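Local structure of LipS lipolytic enzyme (Unidentified, 4FBL) at residues C[43-48]-C[81-86]; C[50-55]-C[121-126]; C[153-158]-C[237-242]; C[225-230]-C[251-256]. The protein probably hydrolyses ester bonds in lipids and similar substrates, as a thermostable lipase of the alpha/beta hydrolase fold recovered from a metagenome. All blocks are in the same frame, centred on the assembly; numbering follows the deposited sequence.

Contact 1: C[43-48]-C[81-86]; sequences EPLYSV and VATPRL
Leu45 and Ser47 pair with Thr83 and Val81 through four backbone hydrogen bonds, two to each pair. Strand 45-47 runs antiparallel to strand 81-83, with their directions 169° apart. The shortest of the four bonds goes from Thr83 N to Leu45 O, at 2.8 Å. The longest joins Leu45 N to Thr83 O at 3.1 Å. Tyr46 and Ala82 form the non-hydrogen-bonded pair between them, where Tyr46 CA comes within 3.3 Å of Val81 O in a CA-H...O contact.

The apolar contacts fall on both faces of the sheet. On one, Tyr46 CG stands anti to the carbonyl carbon (chi1 -73°). The ring leans toward the second strand, and CE1 meets Ala82 CB at 3.6 Å. The tyrosine crosses Pro84 at about a right angle, with OH 3.7 Å from Pro84 CA. Trp114 of helix 101-118 meets the same ring edge-to-face. On the other face Leu45 CB lies 4.0 Å from Thr83 CB, and helix 68-76 packs against both residues.

One water extends the polar contact past the paired strands. It lies in the plane of the Tyr46 ring, 2.9 Å from OH, and accepts a bond from Arg85 N. The guanidinium of Arg85 has its partner outside the two segments: NH1 bonds to His89 O.

Strand 45-47 is the outermost strand at its end of the central sheet within this chain. The chemistry implies that backbone bonds set its register, while the tyrosine ring lays carbon against Ala82 and its hydroxyl is bonded to water.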
loop_
_atom_site.group_PDB
_atom_site.type_symbol
_atom_site.label_atom_id
_atom_site.label_comp_id
_atom_site.label_asym_id
_atom_site.label_seq_id
_atom_site.Cartn_x
_atom_site.Cartn_y
_atom_site.Cartn_z
ATOM N N GLU C 43 17.331 -22.763 -3.569
ATOM C CA GLU C 43 17.806 -22.872 -2.196
ATOM C C GLU C 43 18.363 -21.486 -1.713
ATOM O O GLU C 43 18.895 -20.711 -2.524
ATOM C CB GLU C 43 18.815 -24.065 -2.023
ATOM C CG GLU C 43 20.259 -23.860 -2.503
ATOM C CD GLU C 43 20.458 -23.884 -4.043
ATOM O OE1 GLU C 43 19.516 -24.190 -4.834
ATOM O OE2 GLU C 43 21.584 -23.580 -4.453
ATOM N N PRO C 44 18.174 -21.165 -0.421
ATOM C CA PRO C 44 18.731 -19.934 0.155
ATOM C C PRO C 44 20.249 -20.097 0.177
ATOM O O PRO C 44 20.740 -21.222 -0.003
ATOM C CB PRO C 44 18.209 -19.939 1.589
ATOM C CG PRO C 44 17.780 -21.359 1.869
ATOM C CD PRO C 44 17.405 -21.960 0.562
ATOM N N LEU C 45 20.982 -19.016 0.402
ATOM C CA LEU C 45 22.431 -19.078 0.598
ATOM C C LEU C 45 22.783 -18.375 1.905
ATOM O O LEU C 45 22.402 -17.230 2.110
ATOM C CB LEU C 45 23.121 -18.443 -0.618
ATOM C CG LEU C 45 24.532 -17.783 -0.592
ATOM C CD1 LEU C 45 25.435 -18.137 0.600
ATOM C CD2 LEU C 45 25.272 -17.912 -1.937
ATOM N N TYR C 46 23.415 -19.109 2.826
ATOM C CA TYR C 46 23.861 -18.648 4.124
ATOM C C TYR C 46 25.373 -18.966 4.102
ATOM O O TYR C 46 25.787 -20.048 3.622
ATOM C CB TYR C 46 23.132 -19.378 5.276
ATOM C CG TYR C 46 21.716 -18.914 5.383
ATOM C CD1 TYR C 46 21.395 -17.685 6.036
ATOM C CD2 TYR C 46 20.676 -19.648 4.796
ATOM C CE1 TYR C 46 20.087 -17.207 6.077
ATOM C CE2 TYR C 46 19.341 -19.167 4.835
ATOM C CZ TYR C 46 19.063 -17.948 5.461
ATOM O OH TYR C 46 17.755 -17.510 5.524
ATOM N N SER C 47 26.209 -18.005 4.485
ATOM C CA SER C 47 27.665 -18.241 4.453
ATOM C C SER C 47 28.214 -17.468 5.631
ATOM O O SER C 47 27.873 -16.294 5.790
ATOM C CB SER C 47 28.242 -17.769 3.132
ATOM O OG SER C 47 29.659 -17.749 3.221
ATOM N N VAL C 48 28.963 -18.129 6.521
ATOM C CA VAL C 48 29.441 -17.388 7.692
ATOM C C VAL C 48 30.889 -16.946 7.421
ATOM O O VAL C 48 31.667 -17.738 6.927
ATOM C CB VAL C 48 29.413 -18.268 8.908
ATOM C CG1 VAL C 48 29.924 -17.485 10.207
ATOM C CG2 VAL C 48 28.019 -18.921 9.035
ATOM N N VAL C 81 26.938 -13.717 4.932
ATOM C CA VAL C 81 25.915 -13.523 3.883
ATOM C C VAL C 81 24.645 -14.275 4.271
ATOM O O VAL C 81 24.719 -15.481 4.609
ATOM C CB VAL C 81 26.352 -13.947 2.450
ATOM C CG1 VAL C 81 25.244 -13.595 1.428
ATOM C CG2 VAL C 81 27.639 -13.188 1.973
ATOM N N ALA C 82 23.500 -13.579 4.293
ATOM C CA ALA C 82 22.159 -14.251 4.389
ATOM C C ALA C 82 21.368 -13.846 3.151
ATOM O O ALA C 82 21.056 -12.634 2.984
ATOM C CB ALA C 82 21.390 -13.823 5.668
ATOM N N THR C 83 20.998 -14.852 2.321
ATOM C CA THR C 83 20.204 -14.661 1.146
ATOM C C THR C 83 18.980 -15.547 1.366
ATOM O O THR C 83 18.983 -16.687 0.951
ATOM C CB THR C 83 20.924 -15.128 -0.126
ATOM O OG1 THR C 83 22.184 -14.480 -0.110
ATOM C CG2 THR C 83 20.149 -14.656 -1.403
ATOM N N PRO C 84 17.928 -15.032 2.021
ATOM C CA PRO C 84 16.786 -15.904 2.383
ATOM C C PRO C 84 15.881 -16.263 1.227
ATOM O O PRO C 84 15.766 -15.498 0.271
ATOM C CB PRO C 84 15.946 -15.022 3.369
ATOM C CG PRO C 84 16.372 -13.579 3.032
ATOM C CD PRO C 84 17.849 -13.696 2.627
ATOM N N ARG C 85 15.130 -17.346 1.418
ATOM C CA ARG C 85 14.107 -17.755 0.472
ATOM C C ARG C 85 12.803 -17.174 1.094
ATOM O O ARG C 85 12.378 -17.608 2.169
ATOM C CB ARG C 85 14.009 -19.295 0.368
ATOM C CG ARG C 85 13.003 -19.723 -0.729
ATOM C CD ARG C 85 12.931 -21.313 -0.824
ATOM N NE ARG C 85 12.681 -21.893 0.497
ATOM C CZ ARG C 85 11.497 -21.966 1.086
ATOM N NH1 ARG C 85 10.392 -21.421 0.551
ATOM N NH2 ARG C 85 11.437 -22.577 2.230
ATOM N N LEU C 86 12.170 -16.208 0.420
ATOM C CA LEU C 86 10.916 -15.659 1.058
ATOM C C LEU C 86 9.817 -16.715 1.176
ATOM O O LEU C 86 9.752 -17.646 0.376
ATOM C CB LEU C 86 10.394 -14.455 0.312
ATOM C CG LEU C 86 11.426 -13.339 0.277
ATOM C CD1 LEU C 86 10.947 -12.104 -0.583
ATOM C CD2 LEU C 86 11.920 -12.922 1.715
HETATM O O HOH W 1 15.554 -18.813 4.157
#

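Contact 2: C[50-55]-C[121-126]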
loop_
_atom_site.group_PDB
_atom_site.type_symbol
_atom_site.label_atom_id
_atom_site.label_comp_id
_atom_site.label_asym_id
_atom_site.label_seq_id
_atom_site.Cartn_x
_atom_site.Cartn_y
_atom_site.Cartn_z
ATOM N N SER C 50 33.310 -12.931 8.082
ATOM C CA SER C 50 33.647 -11.890 9.083
ATOM C C SER C 50 32.521 -11.260 9.840
ATOM O O SER C 50 31.330 -11.574 9.662
ATOM C CB SER C 50 34.460 -10.761 8.497
ATOM O OG SER C 50 33.781 -10.100 7.422
ATOM N N ARG C 51 32.955 -10.356 10.689
ATOM C CA ARG C 51 32.146 -9.527 11.503
ATOM C C ARG C 51 31.314 -8.514 10.685
ATOM O O ARG C 51 30.493 -7.842 11.216
ATOM C CB ARG C 51 33.042 -8.811 12.478
ATOM C CG ARG C 51 34.217 -8.034 11.865
ATOM C CD ARG C 51 35.284 -7.717 12.902
ATOM N NE ARG C 51 36.235 -6.676 12.516
ATOM C CZ ARG C 51 37.496 -6.889 12.184
ATOM N NH1 ARG C 51 37.963 -8.100 12.192
ATOM N NH2 ARG C 51 38.278 -5.891 11.832
ATOM N N ILE C 52 31.541 -8.429 9.394
ATOM C CA ILE C 52 30.662 -7.552 8.556
ATOM C C ILE C 52 29.704 -8.448 7.742
ATOM O O ILE C 52 30.166 -9.374 7.098
ATOM C CB ILE C 52 31.494 -6.691 7.658
ATOM C CG1 ILE C 52 32.355 -5.710 8.535
ATOM C CG2 ILE C 52 30.546 -5.779 6.713
ATOM C CD1 ILE C 52 33.493 -5.068 7.675
ATOM N N GLY C 53 28.398 -8.187 7.809
ATOM C CA GLY C 53 27.440 -9.103 7.119
ATOM C C GLY C 53 26.505 -8.402 6.107
ATOM O O GLY C 53 26.281 -7.198 6.214
ATOM N N VAL C 54 26.006 -9.149 5.133
ATOM C CA VAL C 54 25.156 -8.581 4.055
ATOM C C VAL C 54 23.889 -9.428 3.985
ATOM O O VAL C 54 23.992 -10.676 3.821
ATOM C CB VAL C 54 25.826 -8.609 2.638
ATOM C CG1 VAL C 54 25.015 -7.768 1.600
ATOM C CG2 VAL C 54 27.293 -8.102 2.708
ATOM N N LEU C 55 22.725 -8.752 4.014
ATOM C CA LEU C 55 21.441 -9.412 3.873
ATOM C C LEU C 55 21.070 -9.170 2.422
ATOM O O LEU C 55 21.111 -8.025 1.974
ATOM C CB LEU C 55 20.445 -8.714 4.829
ATOM C CG LEU C 55 19.234 -9.580 5.255
ATOM C CD1 LEU C 55 18.439 -8.833 6.353
ATOM C CD2 LEU C 55 18.266 -9.854 4.097
ATOM N N VAL C 121 28.345 -5.319 11.983
ATOM C CA VAL C 121 27.982 -4.289 10.974
ATOM C C VAL C 121 27.088 -5.004 9.956
ATOM O O VAL C 121 27.422 -6.113 9.571
ATOM C CB VAL C 121 29.286 -3.836 10.222
ATOM C CG1 VAL C 121 29.047 -2.646 9.313
ATOM C CG2 VAL C 121 30.335 -3.526 11.242
ATOM N N LEU C 122 25.990 -4.358 9.515
ATOM C CA LEU C 122 25.116 -4.989 8.544
ATOM C C LEU C 122 24.927 -4.120 7.355
ATOM O O LEU C 122 24.813 -2.928 7.505
ATOM C CB LEU C 122 23.749 -5.189 9.215
ATOM C CG LEU C 122 23.536 -6.467 10.058
ATOM C CD1 LEU C 122 24.404 -6.747 11.301
ATOM C CD2 LEU C 122 21.991 -6.663 10.352
ATOM N N PHE C 123 24.847 -4.726 6.160
ATOM C CA PHE C 123 24.339 -4.028 4.961
ATOM C C PHE C 123 23.128 -4.797 4.397
ATOM O O PHE C 123 22.987 -5.974 4.658
ATOM C CB PHE C 123 25.406 -3.927 3.849
ATOM C CG PHE C 123 26.592 -3.057 4.223
ATOM C CD1 PHE C 123 27.555 -3.543 5.140
ATOM C CD2 PHE C 123 26.727 -1.742 3.719
ATOM C CE1 PHE C 123 28.637 -2.808 5.519
ATOM C CE2 PHE C 123 27.856 -0.952 4.135
ATOM C CZ PHE C 123 28.810 -1.559 5.036
ATOM N N MET C 124 22.344 -4.154 3.523
ATOM C CA MET C 124 21.276 -4.903 2.899
ATOM C C MET C 124 21.159 -4.407 1.475
ATOM O O MET C 124 21.377 -3.236 1.170
ATOM C CB MET C 124 19.947 -4.751 3.724
ATOM C CG MET C 124 18.781 -5.547 2.962
ATOM S SD MET C 124 17.356 -5.554 4.078
ATOM C CE MET C 124 16.187 -6.411 2.965
ATOM N N THR C 125 20.847 -5.341 0.597
ATOM C CA THR C 125 20.664 -5.070 -0.785
ATOM C C THR C 125 19.500 -5.924 -1.221
ATOM O O THR C 125 19.224 -6.956 -0.614
ATOM C CB THR C 125 21.972 -5.392 -1.633
ATOM O OG1 THR C 125 21.788 -5.035 -3.045
ATOM C CG2 THR C 125 22.337 -6.857 -1.543
ATOM N N GLY C 126 18.920 -5.616 -2.379
ATOM C CA GLY C 126 17.853 -6.525 -2.800
ATOM C C GLY C 126 17.315 -6.053 -4.110
ATOM O O GLY C 126 17.512 -4.911 -4.473
#
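Ile52 lies beside Val121 and Phe123, its side chain pointing the same way as theirs. Its CG2 is anti to the backbone N and reaches the edge of the Phe123 ring, 3.7 Å from CE1. The other branch, CG1, meets Val121 CB at 4.0 Å. An alanine here would lose both branches and would probably leave a gap beside Val121 and the Phe123 ring edge. On the other face Leu55 and Met124 run side by side. Leu55 CB touches Met124 CG at 4.0 Å, and the extended methionine brings SD to Leu55 CD1 (4.1 Å) and CE to Leu55 CD2 (4.2 Å).

These side chains hang from two adjacent parallel strands at the centre of the alpha/beta hydrolase sheet. The backbone ladder includes Gly53 N to Val121 O at 2.9 Å and Phe123 N to Gly53 O at 2.9 Å. It continues with Leu55 N to Phe123 O and Thr125 N to Leu55 O.

Helices cover both faces. Helix 267-279 packs on Val54 and Phe123, helix 101-118 on Leu55, and helix 129-140 on Met124. Thr125 OG1 bonds to Met149 O of the next strand. Strand 121-127 leads through Gly126 to Ser128, in a GxSxG pattern consistent with a nucleophile elbow.

Contact 3: C[153-158]-C[237-242]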
loop_
_atom_site.group_PDB
_atom_site.type_symbol
_atom_site.label_atom_id
_atom_site.label_comp_id
_atom_site.label_asym_id
_atom_site.label_seq_id
_atom_site.Cartn_x
_atom_site.Cartn_y
_atom_site.Cartn_z
ATOM N N ALA C 153 14.216 -1.007 -7.140
ATOM C CA ALA C 153 13.336 -1.237 -6.012
ATOM C C ALA C 153 11.880 -0.898 -6.390
ATOM O O ALA C 153 11.661 0.131 -6.992
ATOM C CB ALA C 153 13.773 -0.368 -4.818
ATOM N N ALA C 154 10.947 -1.784 -6.033
ATOM C CA ALA C 154 9.546 -1.711 -6.484
ATOM C C ALA C 154 8.666 -0.943 -5.436
ATOM O O ALA C 154 7.831 -1.523 -4.714
ATOM C CB ALA C 154 9.016 -3.127 -6.704
ATOM N N LEU C 155 8.934 0.328 -5.292
ATOM C CA LEU C 155 8.099 1.194 -4.345
ATOM C C LEU C 155 6.739 1.569 -4.988
ATOM O O LEU C 155 5.687 1.502 -4.311
ATOM C CB LEU C 155 8.858 2.413 -3.947
ATOM C CG LEU C 155 9.731 2.303 -2.673
ATOM C CD1 LEU C 155 10.858 1.316 -2.777
ATOM C CD2 LEU C 155 10.380 3.653 -2.493
ATOM N N ARG C 156 6.776 1.926 -6.286
ATOM C CA ARG C 156 5.570 2.372 -7.068
ATOM C C ARG C 156 5.514 1.611 -8.378
ATOM O O ARG C 156 6.368 1.837 -9.244
ATOM C CB ARG C 156 5.678 3.866 -7.333
ATOM C CG ARG C 156 5.651 4.715 -6.077
ATOM C CD ARG C 156 5.638 6.293 -6.492
ATOM N NE ARG C 156 4.332 6.896 -6.227
ATOM C CZ ARG C 156 3.311 6.971 -7.086
ATOM N NH1 ARG C 156 3.416 6.531 -8.346
ATOM N NH2 ARG C 156 2.174 7.516 -6.703
ATOM N N MET C 157 4.583 0.663 -8.509
ATOM C CA MET C 157 4.434 -0.089 -9.761
ATOM C C MET C 157 3.746 0.768 -10.837
ATOM O O MET C 157 3.940 0.556 -12.035
ATOM C CB MET C 157 3.658 -1.354 -9.577
ATOM C CG MET C 157 4.288 -2.407 -8.584
ATOM S SD MET C 157 5.968 -2.857 -9.142
ATOM C CE MET C 157 5.532 -3.965 -10.491
ATOM N N GLU C 158 2.888 1.684 -10.418
ATOM C CA GLU C 158 2.214 2.626 -11.313
ATOM C C GLU C 158 1.493 1.931 -12.429
ATOM O O GLU C 158 1.670 2.318 -13.552
ATOM C CB GLU C 158 3.212 3.646 -11.912
ATOM C CG GLU C 158 3.127 4.958 -11.172
ATOM C CD GLU C 158 4.436 5.678 -11.160
ATOM O OE1 GLU C 158 5.247 5.420 -12.098
ATOM O OE2 GLU C 158 4.630 6.528 -10.220
ATOM N N GLY C 237 14.155 4.976 -8.923
ATOM C CA GLY C 237 15.488 5.351 -8.404
ATOM C C GLY C 237 15.530 6.822 -7.994
ATOM O O GLY C 237 16.142 7.184 -6.949
ATOM N N GLU C 238 14.887 7.701 -8.801
ATOM C CA GLU C 238 14.843 9.154 -8.468
ATOM C C GLU C 238 14.032 9.428 -7.213
ATOM O O GLU C 238 14.436 10.223 -6.361
ATOM C CB GLU C 238 14.367 10.005 -9.673
ATOM C CG GLU C 238 15.430 9.923 -10.807
ATOM C CD GLU C 238 14.955 10.344 -12.198
ATOM O OE1 GLU C 238 15.709 11.158 -12.802
ATOM O OE2 GLU C 238 13.900 9.846 -12.705
ATOM N N LEU C 239 12.926 8.699 -7.109
ATOM C CA LEU C 239 12.023 8.757 -6.004
ATOM C C LEU C 239 12.780 8.504 -4.695
ATOM O O LEU C 239 12.685 9.283 -3.725
ATOM C CB LEU C 239 10.983 7.620 -6.195
ATOM C CG LEU C 239 9.512 7.675 -5.745
ATOM C CD1 LEU C 239 9.013 6.549 -4.833
ATOM C CD2 LEU C 239 8.948 9.131 -5.301
ATOM N N ILE C 240 13.518 7.380 -4.666
ATOM C CA ILE C 240 14.371 7.085 -3.530
ATOM C C ILE C 240 15.474 8.140 -3.316
ATOM O O ILE C 240 15.710 8.600 -2.195
ATOM C CB ILE C 240 14.994 5.673 -3.707
ATOM C CG1 ILE C 240 13.824 4.657 -3.829
ATOM C CG2 ILE C 240 15.943 5.322 -2.523
ATOM C CD1 ILE C 240 14.258 3.278 -4.311
ATOM N N TYR C 241 16.172 8.510 -4.373
ATOM C CA TYR C 241 17.289 9.424 -4.197
ATOM C C TYR C 241 16.780 10.726 -3.558
ATOM O O TYR C 241 17.372 11.260 -2.614
ATOM C CB TYR C 241 17.961 9.665 -5.550
ATOM C CG TYR C 241 19.184 10.598 -5.456
ATOM C CD1 TYR C 241 20.459 10.068 -5.232
ATOM C CD2 TYR C 241 19.034 12.033 -5.544
ATOM C CE1 TYR C 241 21.593 10.887 -5.157
ATOM C CE2 TYR C 241 20.169 12.879 -5.420
ATOM C CZ TYR C 241 21.442 12.291 -5.248
ATOM O OH TYR C 241 22.605 13.051 -5.118
ATOM N N ASN C 242 15.645 11.207 -4.048
ATOM C CA ASN C 242 15.117 12.493 -3.612
ATOM C C ASN C 242 14.402 12.427 -2.257
ATOM O O ASN C 242 14.285 13.440 -1.641
ATOM C CB ASN C 242 14.098 13.022 -4.652
ATOM C CG ASN C 242 14.723 13.425 -5.960
ATOM O OD1 ASN C 242 15.859 13.964 -6.023
ATOM N ND2 ASN C 242 13.951 13.212 -7.041
#
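Ile240 and Leu239 of helix 235-243 meet the loop 153-158 through carbon atoms alone.

The tight part is at Ile240. Its CG1 stands anti to the carbonyl carbon (chi1 -58°), and CD1 beyond it reaches Ala153 CB at 3.7 Å. The same CG1 touches Leu155 CD2 at 3.8 Å, and the two side chains cross at about a right angle. Leu155 CD2 is shared, because it also lies 4.0 Å from Leu239 CD1. Ala153, Leu155 and Ile240 are buried. Ala210 of helix 200-213 and Leu214 add to the packing round Leu155. The backbone of Ala154 bonds to that of Ser128, which lines the spermidine pocket and is probably the serine of a nucleophile elbow. The loop follows strand 147-151, and the contact joins it to helix 235-243, the crossover between strands 221-226 and 249-254.

The side nearer solvent is at Arg156, and only part of that side chain takes part. Its CD passes Leu239 CD1 at 3.8 Å, crossing the leucine at about a right angle, and CG lies 4.0 Å from the same methyl. The chain bends at chi3, and the guanidinium lies farther from Leu239. Arg156 NH2 forms a salt bridge with Glu211 of the second subunit, and Arg156 of that subunit packs against this one.

The contact is thus apolar in its interior and charged at its border. The methylenes of Arg156 cover Leu239, while its guanidinium pairs with Glu211 of the second subunit. With no hydrogen bond between them, loop and helix probably depend on close fit and the burial of apolar surface.

Contact 4: C[225-230]-C[251-256]; sequences QSREDH and LLWLEN
Two parallel strands of a beta-alpha-beta unit, 221-226 and 249-254, meet here, with helix 235-243 as the crossover. Arg227 lies past the first strand and stacks its guanidinium flat on the Trp253 ring, the planes 14° apart. Arg227 CG is anti to the backbone N (chi1 176°), before bends at chi2 and chi3. CZ stands 3.9 Å from the centroid of the five-membered ring, a cation-pi contact over the face. Leu251 CG lies over the opposite face, toward the rim. Arg227 also grips Glu255 side-on: NE bonds to OE1 at 3.1 Å, and NH2 to OE2 at 2.9 Å. Both oxygens use syn lone pairs, with carboxylate and guanidinium nearly coplanar. An alanine in place of Trp253 would probably leave one guanidinium face without its stack and Arg227 freer to turn.

The ring's far rim meets the first strand, with CZ3 3.7 Å from Gln225 CB. Strand 249-254 is outermost at its end of the alpha/beta hydrolase sheet within this chain. Its backbone bonds here are Gln225 N to Leu252 O, Leu254 N to Gln225 O and Arg227 N to Leu254 O. Asp229 OD2 bonds to His259 ND1, consistent with a Ser-His-Asp triad that includes Ser128.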
loop_
_atom_site.group_PDB
_atom_site.type_symbol
_atom_site.label_atom_id
_atom_site.label_comp_id
_atom_site.label_asym_id
_atom_site.label_seq_id
_atom_site.Cartn_x
_atom_site.Cartn_y
_atom_site.Cartn_z
ATOM N N GLN C 225 19.678 1.496 -10.447
ATOM C CA GLN C 225 18.448 1.482 -11.244
ATOM C C GLN C 225 18.775 1.289 -12.739
ATOM O O GLN C 225 19.618 1.987 -13.259
ATOM C CB GLN C 225 17.649 2.807 -11.070
ATOM C CG GLN C 225 16.092 2.681 -11.188
ATOM C CD GLN C 225 15.350 2.062 -9.936
ATOM O OE1 GLN C 225 14.316 1.432 -10.118
ATOM N NE2 GLN C 225 15.928 2.156 -8.706
ATOM N N SER C 226 18.059 0.383 -13.401
ATOM C CA SER C 226 18.146 0.216 -14.798
ATOM C C SER C 226 17.444 1.382 -15.520
ATOM O O SER C 226 16.287 1.817 -15.180
ATOM C CB SER C 226 17.492 -1.077 -15.223
ATOM O OG SER C 226 18.179 -2.257 -14.837
ATOM N N ARG C 227 18.158 1.885 -16.521
ATOM C CA ARG C 227 17.722 3.056 -17.248
ATOM C C ARG C 227 16.496 2.655 -18.045
ATOM O O ARG C 227 15.607 3.418 -18.226
ATOM C CB ARG C 227 18.882 3.614 -18.113
ATOM C CG ARG C 227 18.530 4.716 -18.939
ATOM C CD ARG C 227 18.760 6.022 -18.207
ATOM N NE ARG C 227 20.184 6.321 -18.015
ATOM C CZ ARG C 227 20.621 7.423 -17.405
ATOM N NH1 ARG C 227 19.782 8.359 -16.979
ATOM N NH2 ARG C 227 21.911 7.610 -17.233
ATOM N N GLU C 228 16.419 1.414 -18.424
ATOM C CA GLU C 228 15.263 0.954 -19.117
ATOM C C GLU C 228 14.816 -0.332 -18.433
ATOM O O GLU C 228 15.633 -1.243 -18.238
ATOM C CB GLU C 228 15.626 0.724 -20.592
ATOM C CG GLU C 228 14.611 -0.086 -21.316
ATOM C CD GLU C 228 14.754 0.038 -22.867
ATOM O OE1 GLU C 228 13.781 -0.433 -23.520
ATOM O OE2 GLU C 228 15.793 0.594 -23.365
ATOM N N ASP C 229 13.537 -0.383 -18.025
ATOM C CA ASP C 229 13.019 -1.473 -17.183
ATOM C C ASP C 229 11.548 -1.617 -17.536
ATOM O O ASP C 229 10.806 -0.630 -17.419
ATOM C CB ASP C 229 13.168 -1.085 -15.658
ATOM C CG ASP C 229 12.801 -2.186 -14.733
ATOM O OD1 ASP C 229 11.909 -3.008 -15.078
ATOM O OD2 ASP C 229 13.433 -2.320 -13.634
ATOM N N HIS C 230 11.173 -2.813 -17.969
ATOM C CA HIS C 230 9.824 -3.125 -18.429
ATOM C C HIS C 230 8.928 -3.650 -17.292
ATOM O O HIS C 230 7.773 -3.967 -17.536
ATOM C CB HIS C 230 9.846 -4.125 -19.638
ATOM C CG HIS C 230 10.891 -3.775 -20.669
ATOM N ND1 HIS C 230 10.899 -2.565 -21.337
ATOM C CD2 HIS C 230 12.022 -4.430 -21.067
ATOM C CE1 HIS C 230 11.978 -2.494 -22.117
ATOM N NE2 HIS C 230 12.672 -3.615 -21.969
ATOM N N LEU C 251 23.080 7.728 -7.022
ATOM C CA LEU C 251 22.209 7.046 -7.939
ATOM C C LEU C 251 23.075 6.513 -9.120
ATOM O O LEU C 251 23.620 7.309 -9.906
ATOM C CB LEU C 251 21.045 7.987 -8.391
ATOM C CG LEU C 251 19.999 7.462 -9.380
ATOM C CD1 LEU C 251 19.326 6.159 -8.926
ATOM C CD2 LEU C 251 18.864 8.567 -9.743
ATOM N N LEU C 252 23.192 5.188 -9.220
ATOM C CA LEU C 252 23.880 4.509 -10.335
ATOM C C LEU C 252 22.940 3.927 -11.388
ATOM O O LEU C 252 22.189 2.930 -11.127
ATOM C CB LEU C 252 24.814 3.419 -9.819
ATOM C CG LEU C 252 25.515 2.580 -10.878
ATOM C CD1 LEU C 252 26.599 3.427 -11.583
ATOM C CD2 LEU C 252 26.129 1.414 -10.003
ATOM N N TRP C 253 22.970 4.549 -12.581
ATOM C CA TRP C 253 22.081 4.142 -13.656
ATOM C C TRP C 253 22.685 3.021 -14.454
ATOM O O TRP C 253 23.835 3.131 -14.860
ATOM C CB TRP C 253 21.823 5.332 -14.584
ATOM C CG TRP C 253 20.820 6.332 -14.007
ATOM C CD1 TRP C 253 21.071 7.645 -13.590
ATOM C CD2 TRP C 253 19.409 6.129 -13.874
ATOM N NE1 TRP C 253 19.887 8.233 -13.192
ATOM C CE2 TRP C 253 18.857 7.329 -13.351
ATOM C CE3 TRP C 253 18.551 5.038 -14.146
ATOM C CZ2 TRP C 253 17.460 7.464 -13.055
ATOM C CZ3 TRP C 253 17.185 5.162 -13.835
ATOM C CH2 TRP C 253 16.663 6.382 -13.273
ATOM N N LEU C 254 21.967 1.944 -14.692
ATOM C CA LEU C 254 22.537 0.864 -15.476
ATOM C C LEU C 254 22.188 1.017 -16.983
ATOM O O LEU C 254 21.001 1.050 -17.333
ATOM C CB LEU C 254 22.079 -0.498 -14.945
ATOM C CG LEU C 254 22.474 -0.823 -13.469
ATOM C CD1 LEU C 254 21.837 -2.101 -12.978
ATOM C CD2 LEU C 254 23.976 -0.791 -13.156
ATOM N N GLU C 255 23.200 1.115 -17.850
ATOM C CA GLU C 255 22.962 1.407 -19.312
ATOM C C GLU C 255 22.701 0.171 -20.149
ATOM O O GLU C 255 22.281 0.292 -21.250
ATOM C CB GLU C 255 24.113 2.211 -19.912
ATOM C CG GLU C 255 24.549 3.527 -19.174
ATOM C CD GLU C 255 23.424 4.568 -18.898
ATOM O OE1 GLU C 255 22.273 4.401 -19.346
ATOM O OE2 GLU C 255 23.673 5.592 -18.222
ATOM N N ASN C 256 22.881 -1.035 -19.635
ATOM C CA ASN C 256 22.859 -2.225 -20.498
ATOM C C ASN C 256 22.078 -3.335 -19.960
ATOM O O ASN C 256 22.308 -4.470 -20.393
ATOM C CB ASN C 256 24.248 -2.875 -20.612
ATOM C CG ASN C 256 25.357 -1.879 -20.968
ATOM O OD1 ASN C 256 26.233 -1.556 -20.119
ATOM N ND2 ASN C 256 25.328 -1.367 -22.215
HETATM O O HOH W 2 18.888 -0.223 -18.972
#

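Overall arrangement
From the N terminus, contact 1 closes first, bringing 81-86 back to edge strand 45-47. Contact 2 opens inside that loop and closes later at 121-126, so the two cross. They also touch: Ala82 N probably bonds to Val54 O, where strands 80-83 and 52-57 lie side by side in the sheet. Contact 3 opens next and joins the loop after strand 147-151 to the crossover helix of the unit that contact 4 closes. Contact 4 opens within it and closes beyond it, so these two cross. They touch as well: Gly237 packs on Gln225, and Tyr241 on Leu251. Contacts 1 and 4 tie down the two edges of one sheet, their centres about 26 Å apart.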